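Local coordinates for putative nitrate transport protein (Thermoplasma volcanium, PDB 3MST), which is a putative nitrate transport protein of unproven function, probably a solute-binding component that captures a small ligand between two alpha/beta lobes, at residues I78-L84 with S141-R147; E87-I92 with L108-K113; F32-I37 with Q177-I182. All coordinates share one frame; numbering follows the deposited sequence. Where two conformers were deposited one is given.

In the fold
The chain folds into two alpha/beta lobes, each built on a mixed sheet, an arrangement that recalls periplasmic binding proteins. Contacts 1 and 2 belong to the lobe of the five-stranded sheet; their centres lie about 15 Å apart, and they touch where I83 packs on L108. Contact 3 joins two helices of the other lobe, with its centre about 21 Å from that of contact 1 and about 35 Å from that of contact 2, on the opposite side of the chain's centre from contact 2. Along the sequence 32-37 comes first and 177-182 last, and contact 1 encloses contact 2 between them. The chain thus leaves one lobe, builds the second, and returns.

Contact 1: residues I78-L84 with S141-R147; sequences IDMYSIL and SIGKSFR
The side chain of D79 reaches across to S145 and grips the start of helix 146-152. With CG anti to the backbone N (chi1 -165°), D79 OD2 accepts the S145 hydroxyl at 2.7 Å from OG, on its syn side and somewhat out of plane, and OD1 takes a weak bond from R147 N. S145 is itself the N-cap of that helix, its OG reaching N148 N. In one of the two conformers modelled for R147, D79 CB lies over one face of the guanidinium, toward the rim, and in that conformer R147 NH2 bonds to G213 O. Strand 144-145 forms one edge of the five-stranded sheet of this lobe, antiparallel to 81-85: I83 N gives a nearly straight bond to K144 O at 2.8 Å, and K144 N returns one to I83 O at 3.0 Å. Beyond the strand pair F146 N binds Y81 O at 3.0 Å, from above the carbonyl plane. On the side of I83 and K144, I83 CD1 comes to the edge of the F146 ring, 4.2 Å from F146 CD1. On the other side, S82 OG accepts a weak bond from G143 N at 2.9 Å and also pairs with N138. A CB on G143 would run into I83 O and L84 CD2; as it is, L84 CD2 lies 4.0 Å from G143 CA.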
loop_
_atom_site.group_PDB
_atom_site.type_symbol
_atom_site.label_atom_id
_atom_site.label_comp_id
_atom_site.label_asym_id
_atom_site.label_seq_id
_atom_site.Cartn_x
_atom_site.Cartn_y
_atom_site.Cartn_z
ATOM N N ILE A 78 -2.104 0.586 6.006
ATOM C CA ILE A 78 -3.314 0.758 5.203
ATOM C C ILE A 78 -3.991 -0.602 5.086
ATOM O O ILE A 78 -3.343 -1.569 4.742
ATOM C CB ILE A 78 -2.969 1.290 3.795
ATOM C CG1 ILE A 78 -1.961 2.435 3.829
ATOM C CG2 ILE A 78 -4.266 1.741 3.082
ATOM C CD1 ILE A 78 -1.480 2.879 2.456
ATOM N N ASP A 79 -5.285 -0.692 5.398
ATOM C CA ASP A 79 -5.972 -1.979 5.345
ATOM C C ASP A 79 -6.584 -2.130 3.966
ATOM O O ASP A 79 -7.659 -1.609 3.693
ATOM C CB ASP A 79 -7.019 -2.050 6.436
ATOM C CG ASP A 79 -7.534 -3.461 6.680
ATOM O OD1 ASP A 79 -6.951 -4.416 6.145
ATOM O OD2 ASP A 79 -8.516 -3.574 7.437
HETATM N N MSE A 80 -5.846 -2.783 3.077
HETATM C CA MSE A 80 -6.137 -2.819 1.631
HETATM C C MSE A 80 -6.625 -4.174 1.133
HETATM O O MSE A 80 -7.119 -4.257 0.008
HETATM C CB MSE A 80 -4.855 -2.499 0.856
HETATM C CG MSE A 80 -4.273 -1.171 1.161
HETATM SE SE MSE A 80 -2.602 -0.808 0.315
HETATM C CE MSE A 80 -1.424 -1.792 1.448
ATOM N N TYR A 81 -6.445 -5.225 1.940
ATOM C CA TYR A 81 -6.665 -6.610 1.483
ATOM C C TYR A 81 -7.654 -7.365 2.367
ATOM O O TYR A 81 -7.774 -7.099 3.582
ATOM C CB TYR A 81 -5.320 -7.376 1.493
ATOM C CG TYR A 81 -4.311 -6.776 0.540
ATOM C CD1 TYR A 81 -4.470 -6.886 -0.830
ATOM C CD2 TYR A 81 -3.250 -6.016 0.991
ATOM C CE1 TYR A 81 -3.604 -6.282 -1.714
ATOM C CE2 TYR A 81 -2.375 -5.425 0.103
ATOM C CZ TYR A 81 -2.550 -5.544 -1.223
ATOM O OH TYR A 81 -1.674 -4.905 -2.069
ATOM N N SER A 82 -8.325 -8.348 1.739
ATOM C CA SER A 82 -9.283 -9.192 2.386
ATOM C C SER A 82 -8.916 -10.657 2.158
ATOM O O SER A 82 -8.401 -11.013 1.092
ATOM C CB SER A 82 -10.664 -9.000 1.783
ATOM O OG SER A 82 -11.313 -7.864 2.364
ATOM N N ILE A 83 -9.118 -11.461 3.188
ATOM C CA ILE A 83 -8.968 -12.904 3.118
ATOM C C ILE A 83 -10.364 -13.509 2.926
ATOM O O ILE A 83 -11.287 -13.255 3.690
ATOM C CB ILE A 83 -8.303 -13.439 4.393
ATOM C CG1 ILE A 83 -6.935 -12.795 4.634
ATOM C CG2 ILE A 83 -8.217 -15.001 4.363
ATOM C CD1 ILE A 83 -6.429 -12.992 6.105
ATOM N N LEU A 84 -10.492 -14.325 1.899
ATOM C CA LEU A 84 -11.699 -15.041 1.537
ATOM C C LEU A 84 -11.517 -16.514 1.863
ATOM O O LEU A 84 -10.431 -17.052 1.776
ATOM C CB LEU A 84 -11.975 -14.914 0.057
ATOM C CG LEU A 84 -11.849 -13.512 -0.555
ATOM C CD1 LEU A 84 -12.250 -13.565 -2.049
ATOM C CD2 LEU A 84 -12.704 -12.478 0.214
ATOM N N SER A 141 -13.204 -8.098 -3.507
ATOM C CA SER A 141 -14.204 -8.640 -2.613
ATOM C C SER A 141 -13.863 -8.209 -1.195
ATOM O O SER A 141 -12.688 -8.186 -0.814
ATOM C CB SER A 141 -14.283 -10.190 -2.706
ATOM O OG SER A 141 -15.370 -10.706 -1.959
ATOM N N ILE A 142 -14.910 -7.939 -0.418
ATOM C CA ILE A 142 -14.748 -7.737 1.004
ATOM C C ILE A 142 -14.748 -9.068 1.694
ATOM O O ILE A 142 -15.494 -10.004 1.387
ATOM C CB ILE A 142 -15.829 -6.850 1.595
ATOM C CG1 ILE A 142 -15.731 -5.484 0.941
ATOM C CG2 ILE A 142 -15.650 -6.718 3.113
ATOM C CD1 ILE A 142 -14.297 -5.030 0.754
ATOM N N GLY A 143 -13.847 -9.178 2.628
ATOM C CA GLY A 143 -13.796 -10.400 3.431
ATOM C C GLY A 143 -13.167 -10.074 4.776
ATOM O O GLY A 143 -13.320 -8.949 5.272
ATOM N N LYS A 144 -12.413 -11.003 5.336
ATOM C CA LYS A 144 -11.786 -10.782 6.653
ATOM C C LYS A 144 -10.621 -9.847 6.425
ATOM O O LYS A 144 -9.814 -10.073 5.531
ATOM C CB LYS A 144 -11.274 -12.088 7.273
ATOM C CG LYS A 144 -10.476 -11.913 8.547
ATOM C CD LYS A 144 -10.015 -13.258 9.187
ATOM C CE LYS A 144 -9.297 -13.029 10.547
ATOM N NZ LYS A 144 -9.594 -14.055 11.545
ATOM N N SER A 145 -10.492 -8.817 7.263
ATOM C CA SER A 145 -9.384 -7.860 7.125
ATOM C C SER A 145 -8.028 -8.527 7.257
ATOM O O SER A 145 -7.765 -9.216 8.256
ATOM C CB SER A 145 -9.536 -6.784 8.212
ATOM O OG SER A 145 -8.333 -6.094 8.445
ATOM N N PHE A 146 -7.141 -8.318 6.277
ATOM C CA PHE A 146 -5.803 -8.819 6.383
ATOM C C PHE A 146 -5.042 -8.145 7.535
ATOM O O PHE A 146 -4.288 -8.835 8.204
ATOM C CB PHE A 146 -5.051 -8.648 5.046
ATOM C CG PHE A 146 -3.618 -9.094 5.069
ATOM C CD1 PHE A 146 -3.284 -10.426 5.094
ATOM C CD2 PHE A 146 -2.597 -8.167 5.114
ATOM C CE1 PHE A 146 -1.961 -10.825 5.114
ATOM C CE2 PHE A 146 -1.265 -8.555 5.093
ATOM C CZ PHE A 146 -0.958 -9.912 5.139
ATOM N N ARG A 147 -5.279 -6.834 7.723
ATOM C CA ARG A 147 -4.728 -6.058 8.872
ATOM C C ARG A 147 -5.103 -6.766 10.184
ATOM O O ARG A 147 -4.289 -6.869 11.106
ATOM C CB ARG A 147 -5.254 -4.594 8.924
ATOM C CG ARG A 147 -4.977 -3.844 10.282
ATOM C CD ARG A 147 -5.561 -2.426 10.410
ATOM N NE ARG A 147 -4.941 -1.479 9.496
ATOM C CZ ARG A 147 -5.224 -0.178 9.448
ATOM N NH1 ARG A 147 -6.095 0.331 10.275
ATOM N NH2 ARG A 147 -4.600 0.608 8.601
#

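Contact 2: residues E87-I92 with L108-K113; sequences ESSGRI and LAYYDK. With EDO (1,2-ethanediol), chain J.
In the beta-alpha-beta unit made of strand 91-94, helix 100-112 and strand 115-118, the turn before the first strand and the start of that strand meet the C-terminal end of the helix, E87 against D112 and I92 against L108 and A109. The two acids come very close: E87 OE1 is 2.5 Å from D112 OD2, with the carboxylate planes 62° apart. R149, from helix 146-152, forms a salt bridge to each of them, NE to E87 OE1 and NH2 to D112 OD1, and probably offsets much of the charge that this pair would gather. L108 puts its methyls beside the E87 carboxylate, L108 CD1 3.7 Å from E87 OE1. I92 points at the helix from the strand, CG1 anti to its own carbonyl carbon (chi1 -56°), which carries CD1 against the helix backbone. I92 CD1 sits 3.7 Å from A109 N and also touches A109 CB and L108 CG. G90, with phi of 92°, would jam any CB against the carbonyl O of S89, so the turn calls for glycine at this point. On the strand itself R91 points away from the helix: its NE donates to O1 of a 1,2-ethanediol, probably from the crystallisation liquor, in the guanidinium plane at 2.9 Å, while NH1 bonds to Y93 OH. With an alanine here, the diol O1 and the Y93 hydroxyl would probably both lose these partners. Between the turn and the helix end one water bridges the two, donating to E87 O and D112 O and accepting from G90 N, each at 2.7 Å.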
loop_
_atom_site.group_PDB
_atom_site.type_symbol
_atom_site.label_atom_id
_atom_site.label_comp_id
_atom_site.label_asym_id
_atom_site.label_seq_id
_atom_site.Cartn_x
_atom_site.Cartn_y
_atom_site.Cartn_z
ATOM N N GLU A 87 -8.897 -20.647 5.553
ATOM C CA GLU A 87 -7.453 -20.589 5.754
ATOM C C GLU A 87 -6.794 -21.901 6.157
ATOM O O GLU A 87 -5.569 -21.977 6.177
ATOM C CB GLU A 87 -7.063 -19.468 6.724
ATOM C CG GLU A 87 -7.284 -18.081 6.186
ATOM C CD GLU A 87 -6.779 -17.045 7.164
ATOM O OE1 GLU A 87 -5.521 -16.940 7.309
ATOM O OE2 GLU A 87 -7.624 -16.333 7.754
ATOM N N SER A 88 -7.596 -22.900 6.506
ATOM C CA SER A 88 -7.078 -24.215 6.829
ATOM C C SER A 88 -7.157 -25.190 5.661
ATOM O O SER A 88 -7.034 -26.393 5.892
ATOM C CB SER A 88 -7.891 -24.811 7.970
ATOM O OG SER A 88 -9.097 -25.334 7.469
ATOM N N SER A 89 -7.413 -24.691 4.438
ATOM C CA SER A 89 -7.600 -25.544 3.273
ATOM C C SER A 89 -6.341 -25.937 2.535
ATOM O O SER A 89 -6.421 -26.772 1.669
ATOM C CB SER A 89 -8.531 -24.851 2.303
ATOM O OG SER A 89 -7.869 -23.684 1.757
ATOM N N GLY A 90 -5.193 -25.308 2.818
ATOM C CA GLY A 90 -3.939 -25.611 2.154
ATOM C C GLY A 90 -3.541 -24.833 0.915
ATOM O O GLY A 90 -2.454 -25.008 0.363
ATOM N N ARG A 91 -4.449 -23.959 0.453
ATOM C CA ARG A 91 -4.117 -23.077 -0.671
ATOM C C ARG A 91 -4.596 -21.665 -0.383
ATOM O O ARG A 91 -5.680 -21.505 0.185
ATOM C CB ARG A 91 -4.817 -23.519 -1.967
ATOM C CG ARG A 91 -4.473 -24.880 -2.438
ATOM C CD ARG A 91 -5.118 -25.159 -3.796
ATOM N NE ARG A 91 -4.954 -26.581 -4.158
ATOM C CZ ARG A 91 -5.568 -27.130 -5.199
ATOM N NH1 ARG A 91 -6.321 -26.400 -5.987
ATOM N NH2 ARG A 91 -5.411 -28.409 -5.479
ATOM N N ILE A 92 -3.768 -20.691 -0.737
ATOM C CA ILE A 92 -4.168 -19.284 -0.767
ATOM C C ILE A 92 -4.005 -18.818 -2.211
ATOM O O ILE A 92 -2.910 -18.729 -2.745
ATOM C CB ILE A 92 -3.316 -18.364 0.151
ATOM C CG1 ILE A 92 -3.326 -18.848 1.591
ATOM C CG2 ILE A 92 -3.836 -16.907 0.020
ATOM C CD1 ILE A 92 -2.330 -18.087 2.531
ATOM N N LEU A 108 1.621 -15.006 4.755
ATOM C CA LEU A 108 0.533 -15.629 5.446
ATOM C C LEU A 108 0.572 -17.147 5.292
ATOM O O LEU A 108 0.165 -17.902 6.227
ATOM C CB LEU A 108 -0.801 -15.104 4.938
ATOM C CG LEU A 108 -2.056 -15.630 5.631
ATOM C CD1 LEU A 108 -2.092 -15.455 7.157
ATOM C CD2 LEU A 108 -3.315 -14.983 5.002
ATOM N N ALA A 109 1.005 -17.598 4.120
ATOM C CA ALA A 109 1.047 -19.028 3.811
ATOM C C ALA A 109 1.909 -19.808 4.797
ATOM O O ALA A 109 1.666 -20.992 5.035
ATOM C CB ALA A 109 1.522 -19.250 2.412
ATOM N N TYR A 110 2.924 -19.162 5.367
ATOM C CA TYR A 110 3.761 -19.846 6.363
ATOM C C TYR A 110 2.944 -20.285 7.560
ATOM O O TYR A 110 3.050 -21.414 8.053
ATOM C CB TYR A 110 4.917 -18.901 6.809
ATOM C CG TYR A 110 5.809 -19.561 7.818
ATOM C CD1 TYR A 110 6.807 -20.444 7.392
ATOM C CD2 TYR A 110 5.630 -19.371 9.173
ATOM C CE1 TYR A 110 7.624 -21.120 8.339
ATOM C CE2 TYR A 110 6.430 -20.028 10.137
ATOM C CZ TYR A 110 7.417 -20.910 9.689
ATOM O OH TYR A 110 8.181 -21.563 10.665
ATOM N N TYR A 111 2.146 -19.358 8.024
ATOM C CA TYR A 111 1.307 -19.541 9.190
ATOM C C TYR A 111 0.109 -20.461 8.929
ATOM O O TYR A 111 -0.330 -21.261 9.798
ATOM C CB TYR A 111 0.825 -18.184 9.732
ATOM C CG TYR A 111 2.010 -17.368 10.195
ATOM C CD1 TYR A 111 2.640 -17.630 11.404
ATOM C CD2 TYR A 111 2.579 -16.433 9.361
ATOM C CE1 TYR A 111 3.775 -16.965 11.786
ATOM C CE2 TYR A 111 3.714 -15.752 9.715
ATOM C CZ TYR A 111 4.339 -16.020 10.922
ATOM O OH TYR A 111 5.499 -15.350 11.257
ATOM N N ASP A 112 -0.467 -20.336 7.749
ATOM C CA ASP A 112 -1.621 -21.130 7.396
ATOM C C ASP A 112 -1.237 -22.520 6.869
ATOM O O ASP A 112 -2.130 -23.313 6.573
ATOM C CB ASP A 112 -2.490 -20.393 6.364
ATOM C CG ASP A 112 -3.302 -19.246 6.950
ATOM O OD1 ASP A 112 -3.351 -19.090 8.186
ATOM O OD2 ASP A 112 -3.933 -18.484 6.163
ATOM N N LYS A 113 0.045 -22.794 6.661
ATOM C CA LYS A 113 0.525 -24.059 6.100
ATOM C C LYS A 113 -0.143 -24.276 4.751
ATOM O O LYS A 113 -0.765 -25.317 4.489
ATOM C CB LYS A 113 0.270 -25.220 7.078
ATOM C CG LYS A 113 0.982 -25.026 8.431
ATOM C CD LYS A 113 0.720 -26.172 9.419
ATOM C CE LYS A 113 1.495 -25.950 10.730
ATOM N NZ LYS A 113 1.029 -24.735 11.459
HETATM C C1 EDO J . -2.454 -27.708 -2.773
HETATM O O1 EDO J . -3.629 -28.172 -2.119
HETATM C C2 EDO J . -1.383 -27.562 -1.733
HETATM O O2 EDO J . -1.166 -28.885 -1.186
HETATM O O HOH W 1 -4.082 -23.700 4.724
#

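Contact 3: residues F32-I37 with Q177-I182; sequences FPLLVI and QGIDFI. With EDO (1,2-ethanediol), chain I.
Helices 32-36 and 169-184 cross nearly at right angles, the axes of their facing segments 80° apart and 7.7 Å at closest approach, and their backbones come nearest, CA to CA, at P33 and G178. This is a close helix-helix crossing made possible by a glycine, in the lobe of the six-stranded sheet. A CB on G178 would run straight into P33 O. Instead the bare G178 CA comes 3.2 Å from P33 O in a CA-H...O contact. No conventional hydrogen bond crosses the joint, and P33 O is buried and finds no such partner. The proline ring runs beside the I179 side chain in the same direction, with P33 CG 3.9 Å from I179 CG1, and it crosses the end of I182, whose CD1 also reaches F32 CB. One turn later V36 enters between F181 and I182. Its CG2 touches F181 CD1 at 3.6 Å and I182 CG1 at 3.9 Å, while its carbonyl O lies over one face of the F181 ring. F181 gets there because its CG is anti to the backbone N (chi1 -178°), which swings the ring toward the short helix. I193 of helix 186-197 packs on F32 and V36, and A189 on V36 and F181, so helix 186-197 adds to the cluster. I37 ends the joint. Its CG1 takes the crowded position between backbone N and carbonyl carbon (chi1 59°), which leads CD1 to 3.6 Å from G178 N, and CG2 slides past F181 CB. At the exposed border Q177 holds a 1,2-ethanediol, probably from the crystallisation liquor: both diol hydroxyls donate to Q177 OE1, O1 and O2 each 2.8 Å from it.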
loop_
_atom_site.group_PDB
_atom_site.type_symbol
_atom_site.label_atom_id
_atom_site.label_comp_id
_atom_site.label_asym_id
_atom_site.label_seq_id
_atom_site.Cartn_x
_atom_site.Cartn_y
_atom_site.Cartn_z
ATOM N N PHE A 32 -3.334 7.768 -2.087
ATOM C CA PHE A 32 -4.627 8.427 -2.072
ATOM C C PHE A 32 -4.629 9.703 -1.231
ATOM O O PHE A 32 -5.258 10.683 -1.662
ATOM C CB PHE A 32 -5.726 7.482 -1.642
ATOM C CG PHE A 32 -5.978 6.316 -2.611
ATOM C CD1 PHE A 32 -5.355 6.220 -3.847
ATOM C CD2 PHE A 32 -6.857 5.345 -2.199
ATOM C CE1 PHE A 32 -5.648 5.109 -4.681
ATOM C CE2 PHE A 32 -7.160 4.243 -2.988
ATOM C CZ PHE A 32 -6.538 4.124 -4.223
ATOM N N PRO A 33 -3.969 9.753 -0.062
ATOM C CA PRO A 33 -3.980 10.990 0.710
ATOM C C PRO A 33 -3.370 12.160 -0.041
ATOM O O PRO A 33 -3.809 13.320 0.198
ATOM C CB PRO A 33 -3.189 10.630 1.977
ATOM C CG PRO A 33 -3.494 9.141 2.144
ATOM C CD PRO A 33 -3.361 8.661 0.702
ATOM N N LEU A 34 -2.401 11.940 -0.925
ATOM C CA LEU A 34 -1.818 13.053 -1.699
ATOM C C LEU A 34 -2.656 13.352 -2.939
ATOM O O LEU A 34 -2.771 14.532 -3.330
ATOM C CB LEU A 34 -0.356 12.793 -2.041
ATOM C CG LEU A 34 0.515 12.696 -0.763
ATOM C CD1 LEU A 34 1.997 12.389 -1.151
ATOM C CD2 LEU A 34 0.425 13.941 0.137
ATOM N N LEU A 35 -3.334 12.363 -3.541
ATOM C CA LEU A 35 -4.200 12.620 -4.676
ATOM C C LEU A 35 -5.298 13.567 -4.299
ATOM O O LEU A 35 -5.644 14.453 -5.070
ATOM C CB LEU A 35 -4.855 11.341 -5.233
ATOM C CG LEU A 35 -3.916 10.316 -5.877
ATOM C CD1 LEU A 35 -4.744 9.178 -6.436
ATOM C CD2 LEU A 35 -3.047 10.924 -7.021
ATOM N N VAL A 36 -5.888 13.370 -3.142
ATOM C CA VAL A 36 -7.125 14.093 -2.826
ATOM C C VAL A 36 -6.882 15.569 -2.600
ATOM O O VAL A 36 -7.807 16.371 -2.808
ATOM C CB VAL A 36 -7.922 13.470 -1.673
ATOM C CG1 VAL A 36 -8.437 12.086 -2.095
ATOM C CG2 VAL A 36 -7.157 13.399 -0.324
ATOM N N ILE A 37 -5.690 15.939 -2.134
ATOM C CA ILE A 37 -5.351 17.358 -1.890
ATOM C C ILE A 37 -4.209 17.829 -2.796
ATOM O O ILE A 37 -3.522 18.817 -2.491
ATOM C CB ILE A 37 -5.051 17.639 -0.411
ATOM C CG1 ILE A 37 -3.876 16.785 0.102
ATOM C CG2 ILE A 37 -6.322 17.505 0.434
ATOM C CD1 ILE A 37 -3.332 17.296 1.429
ATOM N N GLN A 177 -2.598 15.623 6.338
ATOM C CA GLN A 177 -3.707 16.499 5.902
ATOM C C GLN A 177 -4.615 15.740 4.941
ATOM O O GLN A 177 -5.863 15.818 5.039
ATOM C CB GLN A 177 -3.203 17.813 5.289
ATOM C CG GLN A 177 -2.526 18.774 6.310
ATOM C CD GLN A 177 -1.895 19.968 5.609
ATOM O OE1 GLN A 177 -1.850 20.017 4.369
ATOM N NE2 GLN A 177 -1.394 20.932 6.389
ATOM N N GLY A 178 -4.008 14.964 4.044
ATOM C CA GLY A 178 -4.820 14.195 3.117
ATOM C C GLY A 178 -5.619 13.068 3.776
ATOM O O GLY A 178 -6.719 12.731 3.350
ATOM N N ILE A 179 -5.026 12.425 4.777
ATOM C CA ILE A 179 -5.740 11.411 5.555
ATOM C C ILE A 179 -6.993 12.045 6.203
ATOM O O ILE A 179 -8.070 11.478 6.140
ATOM C CB ILE A 179 -4.809 10.788 6.594
ATOM C CG1 ILE A 179 -3.749 9.913 5.946
ATOM C CG2 ILE A 179 -5.622 9.965 7.605
ATOM C CD1 ILE A 179 -2.745 9.349 6.941
ATOM N N ASP A 180 -6.842 13.250 6.743
ATOM C CA ASP A 180 -7.953 13.965 7.353
ATOM C C ASP A 180 -9.019 14.286 6.295
ATOM O O ASP A 180 -10.224 14.125 6.527
ATOM C CB ASP A 180 -7.473 15.263 8.033
ATOM C CG ASP A 180 -6.667 15.023 9.313
ATOM O OD1 ASP A 180 -6.707 13.914 9.873
ATOM O OD2 ASP A 180 -6.000 15.985 9.782
ATOM N N PHE A 181 -8.584 14.706 5.110
ATOM C CA PHE A 181 -9.527 14.970 4.032
ATOM C C PHE A 181 -10.374 13.724 3.734
ATOM O O PHE A 181 -11.594 13.795 3.632
ATOM C CB PHE A 181 -8.840 15.468 2.771
ATOM C CG PHE A 181 -9.794 15.805 1.654
ATOM C CD1 PHE A 181 -10.274 14.830 0.835
ATOM C CD2 PHE A 181 -10.227 17.098 1.456
ATOM C CE1 PHE A 181 -11.165 15.103 -0.202
ATOM C CE2 PHE A 181 -11.104 17.385 0.433
ATOM C CZ PHE A 181 -11.589 16.376 -0.394
ATOM N N ILE A 182 -9.745 12.573 3.590
ATOM C CA ILE A 182 -10.467 11.358 3.245
ATOM C C ILE A 182 -11.471 11.059 4.357
ATOM O O ILE A 182 -12.620 10.785 4.049
ATOM C CB ILE A 182 -9.497 10.156 2.986
ATOM C CG1 ILE A 182 -8.662 10.401 1.740
ATOM C CG2 ILE A 182 -10.294 8.793 2.959
ATOM C CD1 ILE A 182 -7.517 9.377 1.613
HETATM C C1 EDO I . 0.871 21.168 2.686
HETATM O O1 EDO I . 0.863 20.553 3.976
HETATM C C2 EDO I . -0.357 20.754 1.874
HETATM O O2 EDO I . -1.480 21.600 2.147
#